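Local structure of microcin B17-processing protein McbB (6GRH) at residues 170-182 with 193-205. The protein is needed to process the inactive microcin B17 precursor peptide into the active antibiotic, and carries a bound zinc ion. Sequence-based numbering, arbitrary orientation.
Sequences QSYYLKESFRIDG and HFCHIERWLSREE. With ZN (zinc ion), chain F; SO4 (sulfate ion), chain G.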
# COMPACT_ATOMS: atom_id res chain seq x y z
N GLN B 170 -13.19 -6.40 -18.74
CA GLN B 170 -12.92 -5.29 -19.62
C GLN B 170 -11.43 -5.14 -19.76
O GLN B 170 -10.71 -5.19 -18.75
CB GLN B 170 -13.48 -3.97 -19.08
CG GLN B 170 -14.96 -3.95 -18.76
CD GLN B 170 -15.36 -4.61 -17.45
OE1 GLN B 170 -16.45 -5.16 -17.36
NE2 GLN B 170 -14.54 -4.51 -16.44
N SER B 171 -10.98 -4.88 -20.98
CA SER B 171 -9.57 -4.62 -21.23
C SER B 171 -9.39 -3.41 -22.14
O SER B 171 -10.21 -3.12 -22.99
CB SER B 171 -8.86 -5.88 -21.75
OG SER B 171 -9.34 -6.27 -23.02
N TYR B 172 -8.32 -2.67 -21.90
CA TYR B 172 -8.14 -1.32 -22.46
C TYR B 172 -6.72 -0.86 -22.10
O TYR B 172 -6.01 -1.54 -21.33
CB TYR B 172 -9.22 -0.34 -21.91
CG TYR B 172 -9.27 -0.31 -20.41
CD1 TYR B 172 -9.99 -1.26 -19.70
CD2 TYR B 172 -8.52 0.61 -19.69
CE1 TYR B 172 -10.01 -1.26 -18.33
CE2 TYR B 172 -8.53 0.61 -18.32
CZ TYR B 172 -9.26 -0.32 -17.64
OH TYR B 172 -9.24 -0.34 -16.29
N TYR B 173 -6.31 0.27 -22.66
CA TYR B 173 -4.98 0.78 -22.53
C TYR B 173 -5.02 2.10 -21.78
O TYR B 173 -5.91 2.90 -21.96
CB TYR B 173 -4.32 0.93 -23.89
CG TYR B 173 -4.23 -0.39 -24.62
CD1 TYR B 173 -3.11 -1.21 -24.50
CD2 TYR B 173 -5.30 -0.85 -25.41
CE1 TYR B 173 -3.03 -2.43 -25.16
CE2 TYR B 173 -5.24 -2.07 -26.08
CZ TYR B 173 -4.09 -2.87 -25.94
OH TYR B 173 -4.04 -4.08 -26.59
N LEU B 174 -4.04 2.30 -20.90
CA LEU B 174 -3.94 3.52 -20.13
C LEU B 174 -2.48 3.83 -20.02
O LEU B 174 -1.73 3.00 -19.48
CB LEU B 174 -4.56 3.36 -18.74
CG LEU B 174 -4.37 4.53 -17.75
CD1 LEU B 174 -4.96 5.80 -18.30
CD2 LEU B 174 -4.99 4.14 -16.42
N LYS B 175 -2.10 4.98 -20.57
CA LYS B 175 -0.72 5.45 -20.63
C LYS B 175 0.18 4.42 -21.30
O LYS B 175 -0.01 4.14 -22.48
CB LYS B 175 -0.27 5.89 -19.23
CG LYS B 175 -1.08 7.09 -18.75
CD LYS B 175 -0.49 7.68 -17.48
CE LYS B 175 -1.19 8.97 -17.08
NZ LYS B 175 -0.23 9.85 -16.35
N GLU B 176 1.11 3.79 -20.58
CA GLU B 176 1.96 2.75 -21.17
C GLU B 176 1.56 1.35 -20.70
O GLU B 176 2.37 0.42 -20.78
CB GLU B 176 3.43 3.03 -20.81
CG GLU B 176 3.92 4.35 -21.38
CD GLU B 176 5.33 4.71 -20.92
OE1 GLU B 176 5.68 4.47 -19.74
OE2 GLU B 176 6.08 5.27 -21.76
N SER B 177 0.33 1.19 -20.20
CA SER B 177 -0.13 -0.09 -19.70
C SER B 177 -1.29 -0.67 -20.47
O SER B 177 -2.11 0.06 -21.07
CB SER B 177 -0.52 0.00 -18.24
OG SER B 177 -1.73 0.74 -18.09
N PHE B 178 -1.36 -1.99 -20.42
CA PHE B 178 -2.54 -2.76 -20.81
C PHE B 178 -3.20 -3.20 -19.50
O PHE B 178 -2.57 -3.79 -18.63
CB PHE B 178 -2.12 -3.92 -21.69
CG PHE B 178 -3.27 -4.80 -22.12
CD1 PHE B 178 -4.40 -4.26 -22.70
CD2 PHE B 178 -3.22 -6.17 -21.91
CE1 PHE B 178 -5.45 -5.06 -23.09
CE2 PHE B 178 -4.27 -6.98 -22.30
CZ PHE B 178 -5.40 -6.43 -22.89
N ARG B 179 -4.47 -2.88 -19.35
CA ARG B 179 -5.24 -3.20 -18.15
C ARG B 179 -6.28 -4.26 -18.42
O ARG B 179 -7.03 -4.15 -19.39
CB ARG B 179 -5.99 -1.95 -17.67
CG ARG B 179 -5.07 -0.79 -17.34
CD ARG B 179 -4.34 -1.06 -16.07
NE ARG B 179 -3.45 0.05 -15.74
CZ ARG B 179 -2.88 0.27 -14.56
NH1 ARG B 179 -3.12 -0.52 -13.51
NH2 ARG B 179 -2.10 1.32 -14.42
N ILE B 180 -6.35 -5.26 -17.57
CA ILE B 180 -7.43 -6.21 -17.61
C ILE B 180 -8.11 -6.08 -16.25
O ILE B 180 -7.51 -6.38 -15.22
CB ILE B 180 -6.96 -7.65 -17.84
CG1 ILE B 180 -6.18 -7.78 -19.16
CG2 ILE B 180 -8.15 -8.60 -17.78
CD1 ILE B 180 -5.48 -9.11 -19.30
N ASP B 181 -9.37 -5.66 -16.25
CA ASP B 181 -10.08 -5.53 -15.00
C ASP B 181 -10.32 -6.90 -14.37
O ASP B 181 -10.31 -7.94 -15.04
CB ASP B 181 -11.43 -4.81 -15.19
CG ASP B 181 -11.28 -3.37 -15.57
OD1 ASP B 181 -10.17 -2.78 -15.38
OD2 ASP B 181 -12.31 -2.81 -16.08
N GLY B 182 -10.53 -6.90 -13.06
CA GLY B 182 -11.06 -8.06 -12.39
C GLY B 182 -12.41 -8.44 -12.97
O GLY B 182 -13.07 -7.64 -13.63
N HIS B 193 -16.01 -2.23 -13.87
CA HIS B 193 -15.01 -1.44 -14.58
C HIS B 193 -14.74 -0.05 -13.99
O HIS B 193 -13.60 0.39 -13.91
CB HIS B 193 -15.45 -1.21 -15.99
CG HIS B 193 -14.62 -0.22 -16.72
ND1 HIS B 193 -13.31 -0.46 -17.05
CD2 HIS B 193 -14.92 1.02 -17.18
CE1 HIS B 193 -12.83 0.60 -17.69
NE2 HIS B 193 -13.79 1.51 -17.79
N PHE B 194 -15.80 0.64 -13.61
CA PHE B 194 -15.67 2.03 -13.12
C PHE B 194 -14.95 2.04 -11.76
O PHE B 194 -14.13 2.93 -11.50
CB PHE B 194 -17.03 2.74 -13.16
CG PHE B 194 -17.54 2.90 -14.56
CD1 PHE B 194 -16.91 3.79 -15.43
CD2 PHE B 194 -18.55 2.08 -15.04
CE1 PHE B 194 -17.31 3.88 -16.75
CE2 PHE B 194 -18.98 2.19 -16.36
CZ PHE B 194 -18.36 3.08 -17.22
N CYS B 195 -15.16 1.00 -10.96
CA CYS B 195 -14.37 0.80 -9.76
C CYS B 195 -12.87 0.70 -10.06
O CYS B 195 -12.05 1.24 -9.30
CB CYS B 195 -14.85 -0.42 -8.97
SG CYS B 195 -16.49 -0.23 -8.24
N HIS B 196 -12.52 0.03 -11.16
CA HIS B 196 -11.14 -0.17 -11.58
C HIS B 196 -10.51 1.11 -12.12
O HIS B 196 -9.41 1.54 -11.65
CB HIS B 196 -11.02 -1.31 -12.60
CG HIS B 196 -11.15 -2.65 -11.98
ND1 HIS B 196 -12.36 -3.21 -11.64
CD2 HIS B 196 -10.20 -3.52 -11.54
CE1 HIS B 196 -12.16 -4.39 -11.08
NE2 HIS B 196 -10.85 -4.59 -10.99
N ILE B 197 -11.19 1.72 -13.08
CA ILE B 197 -10.61 2.86 -13.80
C ILE B 197 -10.38 4.05 -12.85
O ILE B 197 -9.39 4.75 -12.97
CB ILE B 197 -11.46 3.22 -15.03
CG1 ILE B 197 -10.62 4.00 -16.04
CG2 ILE B 197 -12.69 4.00 -14.63
CD1 ILE B 197 -11.17 3.88 -17.44
N GLU B 198 -11.26 4.22 -11.86
CA GLU B 198 -11.08 5.24 -10.82
C GLU B 198 -9.89 4.94 -9.90
O GLU B 198 -9.18 5.86 -9.48
CB GLU B 198 -12.37 5.42 -10.01
CG GLU B 198 -13.49 6.04 -10.86
CD GLU B 198 -13.19 7.45 -11.34
OE1 GLU B 198 -12.45 8.17 -10.62
OE2 GLU B 198 -13.73 7.85 -12.41
N ARG B 199 -9.68 3.68 -9.56
CA ARG B 199 -8.48 3.28 -8.82
C ARG B 199 -7.20 3.65 -9.61
O ARG B 199 -6.28 4.24 -9.02
CB ARG B 199 -8.51 1.79 -8.48
CG ARG B 199 -7.35 1.29 -7.62
CD ARG B 199 -7.52 1.71 -6.18
NE ARG B 199 -6.41 1.26 -5.34
CZ ARG B 199 -5.26 1.91 -5.12
NH1 ARG B 199 -4.98 3.09 -5.70
NH2 ARG B 199 -4.37 1.36 -4.31
N TRP B 200 -7.16 3.37 -10.90
CA TRP B 200 -5.95 3.66 -11.70
C TRP B 200 -5.78 5.17 -11.95
O TRP B 200 -4.65 5.68 -11.88
CB TRP B 200 -5.93 2.92 -13.04
CG TRP B 200 -6.25 1.44 -12.99
CD1 TRP B 200 -7.00 0.75 -13.90
CD2 TRP B 200 -5.87 0.48 -11.99
NE1 TRP B 200 -7.10 -0.55 -13.53
CE2 TRP B 200 -6.41 -0.76 -12.37
CE3 TRP B 200 -5.10 0.55 -10.81
CZ2 TRP B 200 -6.23 -1.92 -11.63
CZ3 TRP B 200 -4.92 -0.61 -10.06
CH2 TRP B 200 -5.49 -1.83 -10.47
N LEU B 201 -6.88 5.88 -12.22
CA LEU B 201 -6.79 7.34 -12.42
C LEU B 201 -6.29 8.08 -11.16
O LEU B 201 -5.49 9.02 -11.29
CB LEU B 201 -8.09 7.93 -12.95
CG LEU B 201 -8.45 7.46 -14.36
CD1 LEU B 201 -9.80 7.99 -14.74
CD2 LEU B 201 -7.43 7.84 -15.41
N SER B 202 -6.75 7.65 -9.99
CA SER B 202 -6.27 8.13 -8.70
C SER B 202 -4.78 7.89 -8.49
O SER B 202 -4.04 8.81 -8.15
CB SER B 202 -7.06 7.48 -7.55
OG SER B 202 -6.59 6.16 -7.23
N ARG B 203 -4.34 6.65 -8.69
CA ARG B 203 -2.91 6.28 -8.58
C ARG B 203 -2.03 7.10 -9.53
O ARG B 203 -0.89 7.43 -9.17
CB ARG B 203 -2.68 4.78 -8.79
CG ARG B 203 -1.20 4.37 -8.94
CD ARG B 203 -1.03 2.85 -8.99
NE ARG B 203 -1.41 2.25 -7.71
CZ ARG B 203 -1.82 0.99 -7.54
NH1 ARG B 203 -1.91 0.14 -8.56
NH2 ARG B 203 -2.15 0.57 -6.32
N GLU B 204 -2.52 7.44 -10.72
CA GLU B 204 -1.73 8.24 -11.69
C GLU B 204 -1.61 9.73 -11.37
O GLU B 204 -0.76 10.43 -11.95
CB GLU B 204 -2.26 8.09 -13.12
CG GLU B 204 -2.29 6.65 -13.62
CD GLU B 204 -0.96 6.09 -14.10
OE1 GLU B 204 0.10 6.72 -13.89
OE2 GLU B 204 -1.01 5.01 -14.71
N GLU B 205 -2.45 10.24 -10.47
CA GLU B 205 -2.38 11.65 -10.09
C GLU B 205 -1.15 11.84 -9.20
O GLU B 205 -0.86 10.98 -8.37
CB GLU B 205 -3.65 12.09 -9.36
ZN ZN F . -18.33 -0.16 -9.68
S SO4 G . -1.69 3.93 -4.38
O1 SO4 G . -0.42 3.94 -5.14
O2 SO4 G . -1.61 4.79 -3.18
O3 SO4 G . -2.76 4.47 -5.26
O4 SO4 G . -1.96 2.54 -3.96
O HOH W 1 -1.35 3.20 -16.41
O HOH W 2 -1.24 0.71 -11.41
O HOH W 3 -7.69 -3.13 -14.52
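R179 lies across the indole of W200, a cationic plane on an electron-rich ring. Its CB rests over a face of the Y172 ring, and a bend at chi2 (-73°) turns the chain along the indole. CD then sits above the five-membered ring as a CH-pi donor, while R179 NE reaches back to S177 OG at 3.0 Å. R179 CZ stands 4.0 Å from the centroid of that ring of W200. This cation-pi stack holds guanidinium and indole planes 26° apart, and R179 NH1 comes 3.3 Å from W200 CD2. Stacking leaves the N-H edge available: NH1 and NH2 each donate to a water, and the water on NH2 also donates to E204 OE2, bridging a long salt bridge. E204 has a second long ionic partner in K175.

Facing the first turn of helix 193-204, D181, just past strand 177-180, suits its place because two carboxylate oxygens can serve several donors. H193 ND1 donates to D181 OD2 at 2.7 Å, in the ring plane and on the syn lone pair; Q170 NE2 takes the anti one, its OE1 being held by Y157 OH. OD1 accepts Y172 OH and a water shared with W200 NE1. H193 turns its edge to the Y172 face (planes 89° apart), and apolar L174 packs CD2 against W200 CB.

Helix 193-204, whose C195 helps bind zinc with C192, C290 and C292, thus packs on hairpin strands 167-174 and 177-180; W200 also touches strand 269-273, and H193 meets helix 150-160.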